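Local coordinates for protein ALKF (Bacillus cereus, PDB 3ZBO) that is of unknown function but is related to the HEAT-like repeat DNA glycosylases and has affinity for branched DNA structures, at residues Q56-A59 with E60-A64; I76-P80 with K81-E85; G143-K146 with D147-S151; K225-R229 with G230-F234. All blocks are in the same frame, centred on the assembly; numbering follows the deposited sequence. Where two conformers were deposited one is given.

Contact 1. Residues Q56-A59 with E60-A64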
loop_
_atom_site.group_PDB
_atom_site.type_symbol
_atom_site.label_atom_id
_atom_site.label_comp_id
_atom_site.label_asym_id
_atom_site.label_seq_id
_atom_site.Cartn_x
_atom_site.Cartn_y
_atom_site.Cartn_z
ATOM N N GLN A 56 4.689 18.866 5.565
ATOM C CA GLN A 56 5.748 17.861 5.756
ATOM C C GLN A 56 6.289 17.871 7.135
ATOM O O GLN A 56 6.578 16.787 7.714
ATOM C CB GLN A 56 6.854 17.987 4.712
ATOM C CG GLN A 56 7.801 16.763 4.780
ATOM C CD GLN A 56 7.100 15.425 4.306
ATOM O OE1 GLN A 56 6.138 15.428 3.548
ATOM N NE2 GLN A 56 7.601 14.279 4.783
ATOM N N GLU A 57 6.546 19.017 7.752
ATOM C CA GLU A 57 7.094 19.047 9.092
ATOM C C GLU A 57 6.199 18.315 10.100
ATOM O O GLU A 57 6.702 17.514 10.908
ATOM C CB GLU A 57 7.339 20.501 9.496
ATOM C CG GLU A 57 8.188 20.659 10.726
ATOM C CD GLU A 57 7.514 20.363 12.028
ATOM O OE1 GLU A 57 6.306 20.738 12.135
ATOM O OE2 GLU A 57 8.140 19.730 12.916
ATOM N N LEU A 58 4.901 18.618 10.035
ATOM C CA LEU A 58 3.960 18.018 10.944
ATOM C C LEU A 58 3.863 16.508 10.587
ATOM O O LEU A 58 3.825 15.693 11.559
ATOM C CB LEU A 58 2.589 18.626 10.702
ATOM C CG LEU A 58 1.485 18.113 11.598
ATOM C CD1 LEU A 58 1.802 18.068 13.117
ATOM C CD2 LEU A 58 0.204 18.995 11.354
ATOM N N ALA A 59 3.950 16.176 9.299
ATOM C CA ALA A 59 3.893 14.752 8.919
ATOM C C ALA A 59 5.064 14.026 9.563
ATOM O O ALA A 59 4.861 12.876 10.107
ATOM C CB ALA A 59 3.969 14.536 7.342
ATOM N N GLU A 60 6.213 14.667 9.562
ATOM C CA GLU A 60 7.373 14.004 10.180
ATOM C C GLU A 60 7.196 13.769 11.638
ATOM O O GLU A 60 7.572 12.672 12.162
ATOM C CB GLU A 60 8.701 14.729 9.921
ATOM C CG GLU A 60 9.092 14.731 8.480
ATOM C CD GLU A 60 9.601 13.400 7.908
ATOM O OE1 GLU A 60 9.969 12.553 8.712
ATOM O OE2 GLU A 60 9.692 13.263 6.719
ATOM N N GLU A 61 6.678 14.784 12.366
ATOM C CA GLU A 61 6.467 14.558 13.779
ATOM C C GLU A 61 5.409 13.478 14.076
ATOM O O GLU A 61 5.606 12.703 15.040
ATOM C CB GLU A 61 6.038 15.873 14.464
ATOM C CG GLU A 61 7.101 16.928 14.415
ATOM C CD GLU A 61 6.803 18.086 15.417
ATOM O OE1 GLU A 61 6.306 17.875 16.564
ATOM O OE2 GLU A 61 7.157 19.243 15.040
ATOM N N LEU A 62 4.371 13.469 13.267
ATOM C CA LEU A 62 3.294 12.470 13.462
ATOM C C LEU A 62 3.868 11.098 13.131
ATOM O O LEU A 62 3.590 10.125 13.905
ATOM C CB LEU A 62 2.103 12.787 12.567
ATOM C CG LEU A 62 1.398 14.051 13.014
ATOM C CD1 LEU A 62 0.415 14.392 11.945
ATOM C CD2 LEU A 62 0.669 13.824 14.314
ATOM N N TYR A 63 4.665 10.982 12.078
ATOM C CA TYR A 63 5.142 9.598 11.735
ATOM C C TYR A 63 6.080 9.059 12.817
ATOM O O TYR A 63 6.085 7.850 13.144
ATOM C CB TYR A 63 5.834 9.675 10.362
ATOM C CG TYR A 63 5.944 8.297 9.767
ATOM C CD1 TYR A 63 4.876 7.722 9.070
ATOM C CD2 TYR A 63 7.139 7.579 9.909
ATOM C CE1 TYR A 63 4.984 6.425 8.499
ATOM C CE2 TYR A 63 7.250 6.276 9.418
ATOM C CZ TYR A 63 6.154 5.726 8.716
ATOM O OH TYR A 63 6.291 4.455 8.200
ATOM N N ALA A 64 6.803 9.970 13.467
ATOM C CA ALA A 64 7.748 9.589 14.509
ATOM C C ALA A 64 7.125 9.117 15.764
ATOM O O ALA A 64 7.869 8.642 16.670
ATOM C CB ALA A 64 8.716 10.809 14.835
#

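Contact 2. Residues I76-P80 with K81-E85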
loop_
_atom_site.group_PDB
_atom_site.type_symbol
_atom_site.label_atom_id
_atom_site.label_comp_id
_atom_site.label_asym_id
_atom_site.label_seq_id
_atom_site.Cartn_x
_atom_site.Cartn_y
_atom_site.Cartn_z
ATOM N N ILE A 76 -1.270 11.174 4.764
ATOM C CA ILE A 76 -2.253 11.948 4.034
ATOM C C ILE A 76 -1.789 13.363 3.924
ATOM O O ILE A 76 -2.056 14.011 2.855
ATOM C CB ILE A 76 -3.550 11.859 4.775
ATOM C CG1 ILE A 76 -4.168 10.452 4.578
ATOM C CG2 ILE A 76 -4.549 12.992 4.244
ATOM C CD1 ILE A 76 -5.097 10.231 5.702
ATOM N N ILE A 77 -1.114 13.890 4.954
ATOM C CA ILE A 77 -0.689 15.308 4.911
ATOM C C ILE A 77 0.745 15.553 4.424
ATOM O O ILE A 77 1.303 16.666 4.492
ATOM C CB ILE A 77 -0.862 16.036 6.238
ATOM C CG1 ILE A 77 -0.001 15.423 7.383
ATOM C CG2 ILE A 77 -2.350 16.023 6.617
ATOM C CD1 ILE A 77 0.174 16.318 8.630
ATOM N N ALA A 78 1.421 14.489 4.034
ATOM C CA ALA A 78 2.778 14.652 3.569
ATOM C C ALA A 78 2.857 15.418 2.259
ATOM O O ALA A 78 1.853 15.550 1.532
ATOM C CB ALA A 78 3.411 13.182 3.356
ATOM N N ASP A 79 4.066 15.875 1.927
ATOM C CA ASP A 79 4.333 16.446 0.575
ATOM C C ASP A 79 5.290 15.521 -0.178
ATOM O O ASP A 79 6.512 15.668 -0.173
ATOM C CB ASP A 79 5.023 17.817 0.812
ATOM C CG ASP A 79 5.106 18.633 -0.465
ATOM O OD1 ASP A 79 4.757 18.111 -1.561
ATOM O OD2 ASP A 79 5.547 19.809 -0.306
ATOM N N PRO A 80 4.721 14.525 -0.816
ATOM C CA PRO A 80 5.591 13.513 -1.437
ATOM C C PRO A 80 6.407 14.029 -2.578
ATOM O O PRO A 80 7.507 13.490 -2.770
ATOM C CB PRO A 80 4.617 12.459 -1.918
ATOM C CG PRO A 80 3.287 13.110 -1.921
ATOM C CD PRO A 80 3.305 14.182 -0.854
ATOM N N LYS A 81 5.946 15.084 -3.254
ATOM C CA LYS A 81 6.811 15.579 -4.316
ATOM C C LYS A 81 8.042 16.287 -3.768
ATOM O O LYS A 81 9.023 16.503 -4.535
ATOM C CB LYS A 81 6.007 16.451 -5.260
ATOM C CG LYS A 81 5.027 15.600 -6.040
ATOM C CD LYS A 81 4.283 16.427 -7.035
ATOM C CE LYS A 81 3.580 15.542 -8.031
ATOM N NZ LYS A 81 2.559 14.717 -7.336
ATOM N N ALA A 82 8.041 16.627 -2.471
ATOM C CA ALA A 82 9.211 17.215 -1.849
ATOM C C ALA A 82 10.017 16.192 -1.029
ATOM O O ALA A 82 11.019 16.550 -0.423
ATOM C CB ALA A 82 8.832 18.446 -0.943
ATOM N N MET A 83 9.572 14.917 -0.972
ATOM C CA MET A 83 10.320 13.931 -0.175
ATOM C C MET A 83 11.378 13.296 -1.057
ATOM O O MET A 83 11.117 12.948 -2.228
ATOM C CB MET A 83 9.306 12.854 0.353
ATOM C CG MET A 83 8.490 13.348 1.539
ATOM S SD MET A 83 7.278 12.128 2.013
ATOM C CE MET A 83 8.320 10.836 2.688
ATOM N N SER A 84 12.569 13.092 -0.485
ATOM C CA SER A 84 13.653 12.445 -1.181
ATOM C C SER A 84 13.624 10.914 -0.992
ATOM O O SER A 84 12.875 10.379 -0.109
ATOM C CB SER A 84 14.988 12.936 -0.575
ATOM O OG SER A 84 15.028 12.549 0.772
ATOM N N GLU A 85 14.469 10.213 -1.743
ATOM C CA GLU A 85 14.663 8.799 -1.502
ATOM C C GLU A 85 15.038 8.539 -0.029
ATOM O O GLU A 85 14.548 7.573 0.603
ATOM C CB GLU A 85 15.708 8.201 -2.514
ATOM C CG GLU A 85 15.962 6.778 -2.249
ATOM C CD GLU A 85 16.816 6.137 -3.366
ATOM O OE1 GLU A 85 16.979 6.786 -4.433
ATOM O OE2 GLU A 85 17.272 5.019 -3.171
HETATM O O HOH W 1 3.459 16.464 -3.031
#

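Contact 3. Residues G143-K146 with D147-S151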
loop_
_atom_site.group_PDB
_atom_site.type_symbol
_atom_site.label_atom_id
_atom_site.label_comp_id
_atom_site.label_asym_id
_atom_site.label_seq_id
_atom_site.Cartn_x
_atom_site.Cartn_y
_atom_site.Cartn_z
ATOM N N GLY A 143 -3.033 2.424 -10.856
ATOM C CA GLY A 143 -4.345 3.129 -10.797
ATOM C C GLY A 143 -4.327 4.642 -10.894
ATOM O O GLY A 143 -5.409 5.279 -11.089
ATOM N N ASN A 144 -3.166 5.269 -10.737
ATOM C CA ASN A 144 -3.119 6.724 -10.817
ATOM C C ASN A 144 -2.171 7.222 -11.909
ATOM O O ASN A 144 -1.806 8.394 -11.921
ATOM C CB ASN A 144 -2.785 7.339 -9.462
ATOM C CG ASN A 144 -3.134 8.819 -9.400
ATOM O OD1 ASN A 144 -4.101 9.268 -10.023
ATOM N ND2 ASN A 144 -2.364 9.562 -8.651
ATOM N N ARG A 145 -1.855 6.335 -12.870
ATOM C CA ARG A 145 -0.953 6.776 -13.942
ATOM C C ARG A 145 -1.489 6.216 -15.228
ATOM O O ARG A 145 -2.067 5.132 -15.326
ATOM C CB ARG A 145 0.495 6.253 -13.763
ATOM C CG ARG A 145 1.251 6.695 -12.494
ATOM C CD ARG A 145 1.636 8.110 -12.403
ATOM N NE ARG A 145 2.094 8.301 -11.011
ATOM C CZ ARG A 145 2.909 9.237 -10.610
ATOM N NH1 ARG A 145 3.380 10.146 -11.490
ATOM N NH2 ARG A 145 3.280 9.241 -9.349
ATOM N N LYS A 146 -1.235 6.970 -16.304
ATOM C CA LYS A 146 -1.539 6.421 -17.609
ATOM C C LYS A 146 -0.570 5.263 -17.972
ATOM O O LYS A 146 0.550 5.127 -17.447
ATOM C CB LYS A 146 -1.486 7.530 -18.711
ATOM C CG LYS A 146 -2.041 8.900 -18.259
ATOM C CD LYS A 146 -1.990 9.994 -19.385
ATOM C CE LYS A 146 -3.142 10.981 -19.328
ATOM N NZ LYS A 146 -4.460 10.316 -19.514
ATOM N N ASP A 147 -1.029 4.387 -18.857
ATOM C CA ASP A 147 -0.262 3.255 -19.194
ATOM C C ASP A 147 1.136 3.562 -19.723
ATOM O O ASP A 147 2.080 2.781 -19.556
ATOM C CB ASP A 147 -1.025 2.336 -20.172
ATOM C CG ASP A 147 -2.181 1.606 -19.514
ATOM O OD1 ASP A 147 -2.205 1.527 -18.252
ATOM O OD2 ASP A 147 -2.977 1.054 -20.290
ATOM N N ASN A 148 1.240 4.695 -20.438
ATOM C CA ASN A 148 2.551 5.095 -20.973
ATOM C C ASN A 148 3.594 5.495 -19.925
ATOM O O ASN A 148 4.795 5.650 -20.265
ATOM C CB ASN A 148 2.314 6.149 -22.079
ATOM C CG ASN A 148 2.080 7.541 -21.538
ATOM O OD1 ASN A 148 1.607 7.748 -20.431
ATOM N ND2 ASN A 148 2.437 8.547 -22.325
ATOM N N ALA A 149 3.192 5.539 -18.647
ATOM C CA ALA A 149 4.161 5.732 -17.581
ATOM C C ALA A 149 4.932 4.481 -17.321
ATOM O O ALA A 149 5.923 4.564 -16.563
ATOM C CB ALA A 149 3.408 6.268 -16.293
ATOM N N PHE A 150 4.593 3.338 -17.938
ATOM C CA PHE A 150 5.288 2.064 -17.671
ATOM C C PHE A 150 5.848 1.444 -18.891
ATOM O O PHE A 150 5.257 1.554 -19.987
ATOM C CB PHE A 150 4.270 1.055 -17.063
ATOM C CG PHE A 150 3.501 1.639 -15.928
ATOM C CD1 PHE A 150 4.029 1.619 -14.641
ATOM C CD2 PHE A 150 2.304 2.276 -16.133
ATOM C CE1 PHE A 150 3.338 2.205 -13.533
ATOM C CE2 PHE A 150 1.604 2.815 -15.104
ATOM C CZ PHE A 150 2.093 2.814 -13.766
ATOM N N SER A 151 7.012 0.843 -18.729
ATOM C CA SER A 151 7.604 0.015 -19.756
ATOM C C SER A 151 6.848 -1.337 -19.789
ATOM O O SER A 151 6.790 -2.043 -18.737
ATOM C CB SER A 151 9.085 -0.262 -19.420
ATOM O OG SER A 151 9.503 -1.384 -20.119
#

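Contact 4. Residues K225-R229 with G230-F234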
loop_
_atom_site.group_PDB
_atom_site.type_symbol
_atom_site.label_atom_id
_atom_site.label_comp_id
_atom_site.label_asym_id
_atom_site.label_seq_id
_atom_site.Cartn_x
_atom_site.Cartn_y
_atom_site.Cartn_z
ATOM N N LYS A 225 -14.053 -11.377 -10.965
ATOM C CA LYS A 225 -15.137 -10.529 -10.381
ATOM C C LYS A 225 -15.078 -9.156 -11.008
ATOM O O LYS A 225 -16.126 -8.549 -11.235
ATOM C CB LYS A 225 -15.083 -10.513 -8.830
ATOM C CG LYS A 225 -15.444 -11.834 -8.323
ATOM C CD LYS A 225 -15.330 -11.953 -6.791
ATOM C CE LYS A 225 -15.597 -13.432 -6.389
ATOM N NZ LYS A 225 -15.730 -13.556 -4.913
ATOM N N GLU A 226 -13.878 -8.617 -11.209
ATOM C CA GLU A 226 -13.792 -7.334 -11.841
ATOM C C GLU A 226 -14.201 -7.344 -13.289
ATOM O O GLU A 226 -14.915 -6.430 -13.705
ATOM C CB GLU A 226 -12.347 -6.784 -11.716
ATOM C CG GLU A 226 -11.977 -6.508 -10.215
ATOM C CD GLU A 226 -12.371 -5.123 -9.787
ATOM O OE1 GLU A 226 -13.588 -4.814 -9.627
ATOM O OE2 GLU A 226 -11.432 -4.319 -9.586
ATOM N N LEU A 227 -13.828 -8.400 -13.993
ATOM C CA LEU A 227 -14.334 -8.535 -15.382
ATOM C C LEU A 227 -15.835 -8.654 -15.448
ATOM O O LEU A 227 -16.485 -8.017 -16.300
ATOM C CB LEU A 227 -13.703 -9.706 -16.059
ATOM C CG LEU A 227 -12.140 -9.633 -16.131
ATOM C CD1 LEU A 227 -11.571 -10.817 -16.826
ATOM C CD2 LEU A 227 -11.666 -8.315 -16.920
ATOM N N ASP A 228 -16.397 -9.378 -14.489
ATOM C CA ASP A 228 -17.912 -9.482 -14.411
ATOM C C ASP A 228 -18.632 -8.118 -14.178
ATOM O O ASP A 228 -19.792 -7.936 -14.634
ATOM C CB ASP A 228 -18.299 -10.455 -13.278
ATOM C CG ASP A 228 -17.956 -11.931 -13.590
ATOM O OD1 ASP A 228 -17.502 -12.266 -14.719
ATOM O OD2 ASP A 228 -18.103 -12.741 -12.625
ATOM N N ARG A 229 -17.931 -7.171 -13.532
ATOM C CA ARG A 229 -18.415 -5.859 -13.237
ATOM C C ARG A 229 -18.114 -4.900 -14.403
ATOM O O ARG A 229 -18.449 -3.724 -14.325
ATOM C CB ARG A 229 -17.719 -5.328 -11.939
ATOM C CG ARG A 229 -18.024 -6.127 -10.659
ATOM C CD ARG A 229 -17.078 -5.636 -9.468
ATOM N NE ARG A 229 -17.213 -6.486 -8.253
ATOM C CZ ARG A 229 -16.199 -7.047 -7.546
ATOM N NH1 ARG A 229 -14.899 -6.863 -7.851
ATOM N NH2 ARG A 229 -16.488 -7.802 -6.482
ATOM N N GLY A 230 -17.415 -5.339 -15.452
ATOM C CA GLY A 230 -17.132 -4.529 -16.638
ATOM C C GLY A 230 -15.946 -3.608 -16.425
ATOM O O GLY A 230 -15.796 -2.597 -17.114
ATOM N N ARG A 231 -15.128 -3.948 -15.403
ATOM C CA ARG A 231 -13.991 -3.037 -15.055
ATOM C C ARG A 231 -12.690 -3.238 -15.763
ATOM O O ARG A 231 -11.682 -2.628 -15.356
ATOM C CB ARG A 231 -13.706 -3.190 -13.574
ATOM C CG ARG A 231 -14.792 -2.630 -12.683
ATOM C CD ARG A 231 -14.703 -1.179 -12.571
ATOM N NE ARG A 231 -15.648 -0.587 -11.610
ATOM C CZ ARG A 231 -16.628 0.299 -11.869
ATOM N NH1 ARG A 231 -16.860 0.819 -13.107
ATOM N NH2 ARG A 231 -17.370 0.736 -10.847
ATOM N N LEU A 232 -12.588 -4.032 -16.772
ATOM C CA LEU A 232 -11.310 -4.062 -17.582
ATOM C C LEU A 232 -10.907 -2.719 -18.056
ATOM O O LEU A 232 -11.736 -1.978 -18.696
ATOM C CB LEU A 232 -11.522 -4.934 -18.804
ATOM C CG LEU A 232 -10.332 -5.091 -19.741
ATOM C CD1 LEU A 232 -9.183 -5.752 -19.008
ATOM C CD2 LEU A 232 -10.642 -6.089 -20.860
ATOM N N GLY A 233 -9.652 -2.286 -17.746
ATOM C CA GLY A 233 -9.148 -0.974 -18.092
ATOM C C GLY A 233 -9.339 0.094 -17.009
ATOM O O GLY A 233 -8.844 1.234 -17.154
ATOM N N PHE A 234 -10.140 -0.160 -15.969
ATOM C CA PHE A 234 -10.479 0.776 -14.988
ATOM C C PHE A 234 -9.239 1.118 -14.182
ATOM O O PHE A 234 -8.526 0.184 -13.740
ATOM C CB PHE A 234 -11.481 0.091 -13.993
ATOM C CG PHE A 234 -12.123 1.010 -13.013
ATOM C CD1 PHE A 234 -13.131 1.847 -13.386
ATOM C CD2 PHE A 234 -11.735 1.006 -11.660
ATOM C CE1 PHE A 234 -13.783 2.699 -12.454
ATOM C CE2 PHE A 234 -12.333 1.842 -10.717
ATOM C CZ PHE A 234 -13.382 2.725 -11.132
HETATM O O HOH W 2 -14.857 -1.934 -9.242
HETATM O O HOH W 3 -14.655 -6.092 -17.614
#

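Contact 1. Residues Q56-A59 with E60-A64
Gln56 and Glu60 stand one turn apart on helix 56-63 and are tied both by backbone and by side chain. Gln56 NE2 donates to Glu60 OE2 over 3.0 Å. The acceptor lies almost in the amide plane of Gln56, yet OE2 is approached on its anti side and from somewhat out of the carboxylate plane, and the two flat groups are turned 56° against each other. Gln56 has CG opposite its backbone N (chi1 -169°), and a bend at chi2 swings the amide forward along the helix to reach the acid. The glutamate chain bends too, its CG lying 3.3 Å from Gln56 O. A glutamine suits this place because both ends of its amide are used: OE1 accepts from Asp79 N, which should fix the amide's rotation. The carboxylate of Glu60 is held further by a salt bridge to Arg90 and by the indole N-H of Trp91, against which the ring of Tyr63 stacks. On another side of the helix Leu58 CG meets Leu62 CD1 at 3.9 Å, and these branched side chains fill the seam against helices 9-19 and 68-77. Ordinary i to i+4 bonds, such as Leu62 N to Leu58 O at 2.9 Å, run along the segment. Such a division into polar and apolar sides is typical of an amphipathic alpha-helix in a mainly helical protein, consistent with its HEAT-like repeat relatives.

Contact 2. Residues I76-P80 with K81-E85
A single 3-10 turn, formed around Pro80-Ala82, breaks the link between helix 68-77 and helix 85-94. Two i to i+3 bonds close it: Ala82 N donates to Asp79 O at 2.9 Å and Met83 N to Pro80 O at 3.1 Å. Both donors stand above the carbonyl planes they bind, 52° and 72° out of them, as the tight winding of the chain demands. Proline fits the start of such a turn because its ring fixes phi near the required value and its nitrogen has no hydrogen to place. Asp79 serves the same turn with its side chain. A chi1 of -169° lays its CG beside the carbonyl carbon, which folds the carboxylate back over the first N-H groups of the turn, and a water joins the two, donating to Asp79 OD1 at 2.6 Å and accepting from Lys81 N at 2.9 Å. The other oxygen, Asp79 OD2, rests 3.6 Å from Ala82 CB, where a small methyl fits alongside the acid. On the inner side Met83 curls under the turn: its CG lies 3.5 Å from Asp79 O, and its SD meets Ala78 CB at 4.2 Å. The slim, flexible thioether chain suits this buried spot among differently shaped neighbours. Met83 packs on Gln56 of helix 56-63, on Phe88 and Trp91 of helix 85-94 and on Thr108 of helix 98-110, while Lys81 NZ bonds to Glu111 O and Ser84 caps the start of helix 85-94.

Contact 3. Residues G143-K146 with D147-S151
Lys146 O accepts from Ala149 N at 2.9 Å, closing a short 3-10 turn in the loop that joins helix 128-144 to helix 152-165. The donor stands 48° out of the carbonyl plane, and the next bond of the turn runs from Phe150 N to Asp147 O at 3.0 Å. Apolar contacts gather round Phe150. Ala149 CB lies over one face of its ring, offset toward the rim, and also touches Arg145 CB at 3.9 Å; the arginine's CB approaches Phe150 CZ obliquely at 3.8 Å. Arginine serves here through its aliphatic root, for the chain bends at chi2 (-69°) and carries the guanidinium away, nearly perpendicular to the ring, to the carbonyls of Ser110 and Ser112. Charge enters at Asp147, whose OD1 forms a salt bridge with Lys235; the same ammonium bonds to Arg145 O, so one lysine ties the entry to the turn to the chain's C-terminal part. Alanine's methyl is small enough to rest on the ring beside the arginine root, whereas the phenylalanine is buried against Leu141 and Leu142 of helix 128-144. Beside the turn's hydrogen bond, Phe150 CE2 comes within 3.5 Å of Lys146 O.

Contact 4. Residues K225-R229 with G230-F234
Leu227 O, at the end of helix 219-228, is gripped by two donors: Gly230 N at 3.0 Å and a water that in turn accepts from Leu232 N. Glu226 O binds Arg231 N at 3.0 Å, and together these bonds back into the last turn make a Schellman motif. Glycine suits the reversal, since Gly230 has a positive phi of 82°, an angle it adopts more readily than other residues. Beyond it, a type II beta turn from Arg231 to Phe234 is closed by Phe234 N bonding to Arg231 O. Side chains extend the cap. Glu226 OE1 takes Arg229 NH1 at 3.0 Å in a salt bridge; the carboxylate is met from well above its plane, though the oxygen lies close to the guanidinium plane of Arg229, whose chain stretches out from CG to NE. Arg231 does not touch the acid with its charged end. Bent at chi2 (-79°), it sends its NE to a second water at 2.8 Å, and that water donates to Glu226 OE1 at 3.2 Å. One face of the Arg231 guanidinium carries Phe234 CE1, 3.5 Å above the plane near the rim. Leu227 CD2 packs on Leu232 CB at 3.9 Å, both side chains lying on His192. With Glu226 OE2 paired to Arg236, the acid has an arginine on each oxygen and a third linked through water, which would probably favour its ionised form, while the arginines may help to offset the partial negative charge of the helix C-terminus.

Contacts 1 and 2 touch each other, through a probable hydrogen bond from Asp79 N to Gln56 OE1 and the packing of Leu58 on Ile77; they meet where helix 56-63 packs on the end of helix 68-77 and the turn that follows it, and both are partly buried. Contacts 3 and 4 are surface contacts; their centres are about 18 Å apart, and contacts 1 and 4 lie on opposite sides of the chain's centre. Contact 1 is almost wholly alpha-helix, while contacts 2 and 3 are 3-10 turns in the loops leading to the next helix, and contact 4 closes a helix end. Water takes part in contacts 2 and 4, whereas contact 3 relies more on a lysine from the chain's C-terminal part.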